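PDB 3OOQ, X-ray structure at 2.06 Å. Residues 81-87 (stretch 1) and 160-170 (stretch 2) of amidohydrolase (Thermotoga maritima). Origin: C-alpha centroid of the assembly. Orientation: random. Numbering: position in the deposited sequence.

Stretch 1, residues 81-87: NEATDPV
Stretch 2, residues 160-170: RVYGERKQTPS

The end of a helix and the loop after it (160-170) pack against an irregular segment, 81-87, of the same chain, burying 340 Å² in total. CA atoms pair Ala83 with Val161 and Pro86 with Tyr162, each 7.3 Å apart. Stretch 2 enters as helix, 160-164. Arg160 (chi1 t) makes no contact with stretch 1; its NH1 lies a long 3.7 Å from Glu164 OE1, a salt bridge within stretch 2. Val161 (t) aims toward stretch 1, its CG1 4.0 Å from Ala83 CB, a small apolar contact. Tyr162 (chi1 m, chi2 -83°) is the anchor. Its OH reaches into the bend of stretch 1 and accepts a hydrogen bond from Asp85 N (N to OH 2.9 Å, 138°), while Pro86 covers one ring face: Pro86 CB lies 3.9 Å from the ring centroid, 8° off the normal, a CH-pi contact, and Pro86 CD approaches Tyr162 CE1 to 3.7 Å. Arg165 (m, t, p, chi4 91°) lays one guanidinium face beneath Thr84 O, 3.4 Å from Arg165 NH1 but too poorly angled to bond. The helix closes with a Schellman motif: Lys166 takes positive phi (60/36), Gln167 N bonds to Tyr162 O and Lys166 N to Gly163 O, both at 2.9 Å. Extended Gln167 (t, t; phi/psi -130/150) turns back to Arg165: Gln167 OE1 accepts from Arg165 NE (2.9 Å) and Arg165 NH1 (3.1 Å). One water bridges the stretches, donating to Thr84 O (2.8 Å from the water O) and accepting from Gln167 NE2 (2.8 Å to the water O) and, weakly, Arg165 NH1. Beyond it, Thr168 O sits 3.7 Å from Pro86 CG, and Pro169, after a cis peptide, sets its CD 4.0 Å from Pro86 CB. Within stretch 1, Thr84 OG1 donates to Glu82 OE1 (2.6 Å) and Val87 N to Asp85 OD2 (3.0 Å).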

# COMPACT_ATOMS: atom_id res chain seq x y z
N ASN F 81 -2.22 -1.37 25.66
CA ASN F 81 -1.03 -0.80 25.01
C ASN F 81 -1.41 0.32 24.06
O ASN F 81 -2.06 0.07 23.05
CB ASN F 81 -0.25 -1.86 24.22
CG ASN F 81 0.57 -2.79 25.11
OD1 ASN F 81 1.56 -2.39 25.72
ND2 ASN F 81 0.17 -4.05 25.16
N GLU F 82 -0.99 1.54 24.39
CA GLU F 82 -1.15 2.68 23.50
C GLU F 82 0.04 2.68 22.51
O GLU F 82 0.95 3.54 22.57
CB GLU F 82 -1.24 4.00 24.29
CG GLU F 82 -1.54 5.23 23.45
CD GLU F 82 -2.74 5.02 22.54
OE1 GLU F 82 -2.55 4.98 21.31
OE2 GLU F 82 -3.85 4.84 23.07
N ALA F 83 0.01 1.71 21.61
CA ALA F 83 1.15 1.39 20.76
C ALA F 83 1.21 2.26 19.51
O ALA F 83 1.45 1.77 18.41
CB ALA F 83 1.12 -0.10 20.39
N THR F 84 1.00 3.57 19.69
CA THR F 84 1.01 4.54 18.59
C THR F 84 2.05 5.62 18.82
O THR F 84 2.08 6.63 18.11
CB THR F 84 -0.35 5.24 18.50
OG1 THR F 84 -0.64 5.85 19.76
CG2 THR F 84 -1.43 4.22 18.17
N ASP F 85 2.91 5.41 19.82
CA ASP F 85 3.86 6.41 20.27
C ASP F 85 4.74 5.73 21.32
O ASP F 85 4.21 5.20 22.31
CB ASP F 85 3.11 7.61 20.87
CG ASP F 85 4.04 8.75 21.28
OD1 ASP F 85 3.55 9.89 21.38
OD2 ASP F 85 5.23 8.53 21.54
N PRO F 86 6.08 5.74 21.12
CA PRO F 86 6.91 4.96 22.05
C PRO F 86 7.05 5.60 23.45
O PRO F 86 7.59 4.98 24.34
CB PRO F 86 8.27 4.86 21.32
CG PRO F 86 8.30 6.01 20.41
CD PRO F 86 6.87 6.34 20.03
N VAL F 87 6.55 6.83 23.62
CA VAL F 87 6.65 7.55 24.90
C VAL F 87 5.28 8.06 25.32
O VAL F 87 4.90 9.19 24.98
CB VAL F 87 7.65 8.73 24.80
CG1 VAL F 87 7.87 9.38 26.16
CG2 VAL F 87 8.98 8.28 24.23
N ARG F 160 10.17 -4.54 18.28
CA ARG F 160 9.29 -5.20 17.30
C ARG F 160 8.13 -4.27 16.94
O ARG F 160 7.88 -4.02 15.76
CB ARG F 160 8.75 -6.55 17.79
CG ARG F 160 7.72 -7.19 16.84
CD ARG F 160 7.00 -8.41 17.44
NE ARG F 160 6.31 -8.10 18.70
CZ ARG F 160 5.08 -7.56 18.81
NH1 ARG F 160 4.35 -7.26 17.72
NH2 ARG F 160 4.57 -7.32 20.02
N VAL F 161 7.43 -3.75 17.96
CA VAL F 161 6.31 -2.82 17.73
C VAL F 161 6.70 -1.57 16.91
O VAL F 161 6.03 -1.23 15.91
CB VAL F 161 5.61 -2.39 19.05
CG1 VAL F 161 4.67 -1.22 18.81
CG2 VAL F 161 4.82 -3.55 19.65
N TYR F 162 7.78 -0.90 17.30
CA TYR F 162 8.14 0.30 16.55
C TYR F 162 8.90 0.00 15.25
O TYR F 162 8.72 0.71 14.25
CB TYR F 162 8.70 1.42 17.47
CG TYR F 162 7.55 1.88 18.35
CD1 TYR F 162 6.62 2.82 17.88
CD2 TYR F 162 7.30 1.25 19.58
CE1 TYR F 162 5.50 3.17 18.64
CE2 TYR F 162 6.20 1.61 20.35
CZ TYR F 162 5.30 2.57 19.88
OH TYR F 162 4.18 2.91 20.64
N GLY F 163 9.69 -1.08 15.26
CA GLY F 163 10.35 -1.54 14.03
C GLY F 163 9.32 -1.87 12.95
O GLY F 163 9.49 -1.48 11.80
N GLU F 164 8.24 -2.54 13.31
CA GLU F 164 7.13 -2.79 12.35
C GLU F 164 6.48 -1.47 11.86
O GLU F 164 6.04 -1.40 10.72
CB GLU F 164 6.07 -3.76 12.92
CG GLU F 164 6.46 -5.27 12.86
CD GLU F 164 5.58 -6.20 13.76
OE1 GLU F 164 4.61 -5.70 14.38
OE2 GLU F 164 5.87 -7.42 13.83
N ARG F 165 6.44 -0.45 12.71
CA ARG F 165 5.98 0.89 12.31
C ARG F 165 7.07 1.69 11.54
O ARG F 165 6.84 2.84 11.13
CB ARG F 165 5.49 1.70 13.52
CG ARG F 165 4.14 1.24 14.14
CD ARG F 165 3.82 1.90 15.49
NE ARG F 165 3.86 3.36 15.41
CZ ARG F 165 2.82 4.15 15.13
NH1 ARG F 165 3.00 5.47 15.05
NH2 ARG F 165 1.62 3.65 14.91
N LYS F 166 8.25 1.08 11.34
CA LYS F 166 9.37 1.75 10.67
C LYS F 166 9.79 3.00 11.41
O LYS F 166 10.16 4.00 10.79
CB LYS F 166 8.99 2.15 9.24
CG LYS F 166 9.50 1.27 8.16
CD LYS F 166 8.72 0.01 8.07
CE LYS F 166 9.70 -1.13 7.85
NZ LYS F 166 9.26 -2.05 6.78
N GLN F 167 9.71 2.94 12.74
CA GLN F 167 9.90 4.09 13.61
C GLN F 167 10.91 3.75 14.74
O GLN F 167 11.00 2.60 15.14
CB GLN F 167 8.52 4.47 14.15
CG GLN F 167 8.47 5.61 15.13
CD GLN F 167 7.04 5.92 15.59
OE1 GLN F 167 6.08 5.21 15.24
NE2 GLN F 167 6.89 6.99 16.35
N THR F 168 11.66 4.74 15.22
CA THR F 168 12.56 4.57 16.38
C THR F 168 11.68 4.20 17.59
O THR F 168 10.69 4.88 17.84
CB THR F 168 13.35 5.88 16.66
OG1 THR F 168 13.91 6.35 15.42
CG2 THR F 168 14.48 5.67 17.67
N PRO F 169 12.01 3.12 18.33
CA PRO F 169 13.15 2.22 18.21
C PRO F 169 12.91 0.94 17.42
O PRO F 169 11.86 0.32 17.52
CB PRO F 169 13.44 1.85 19.66
CG PRO F 169 12.01 1.75 20.28
CD PRO F 169 11.27 2.91 19.60
N SER F 170 13.93 0.52 16.68
CA SER F 170 13.92 -0.75 15.99
C SER F 170 15.04 -1.64 16.54
O SER F 170 15.21 -2.76 16.08
CB SER F 170 14.11 -0.54 14.47
OG SER F 170 15.36 0.09 14.18
O HOH W 1 4.29 7.86 16.93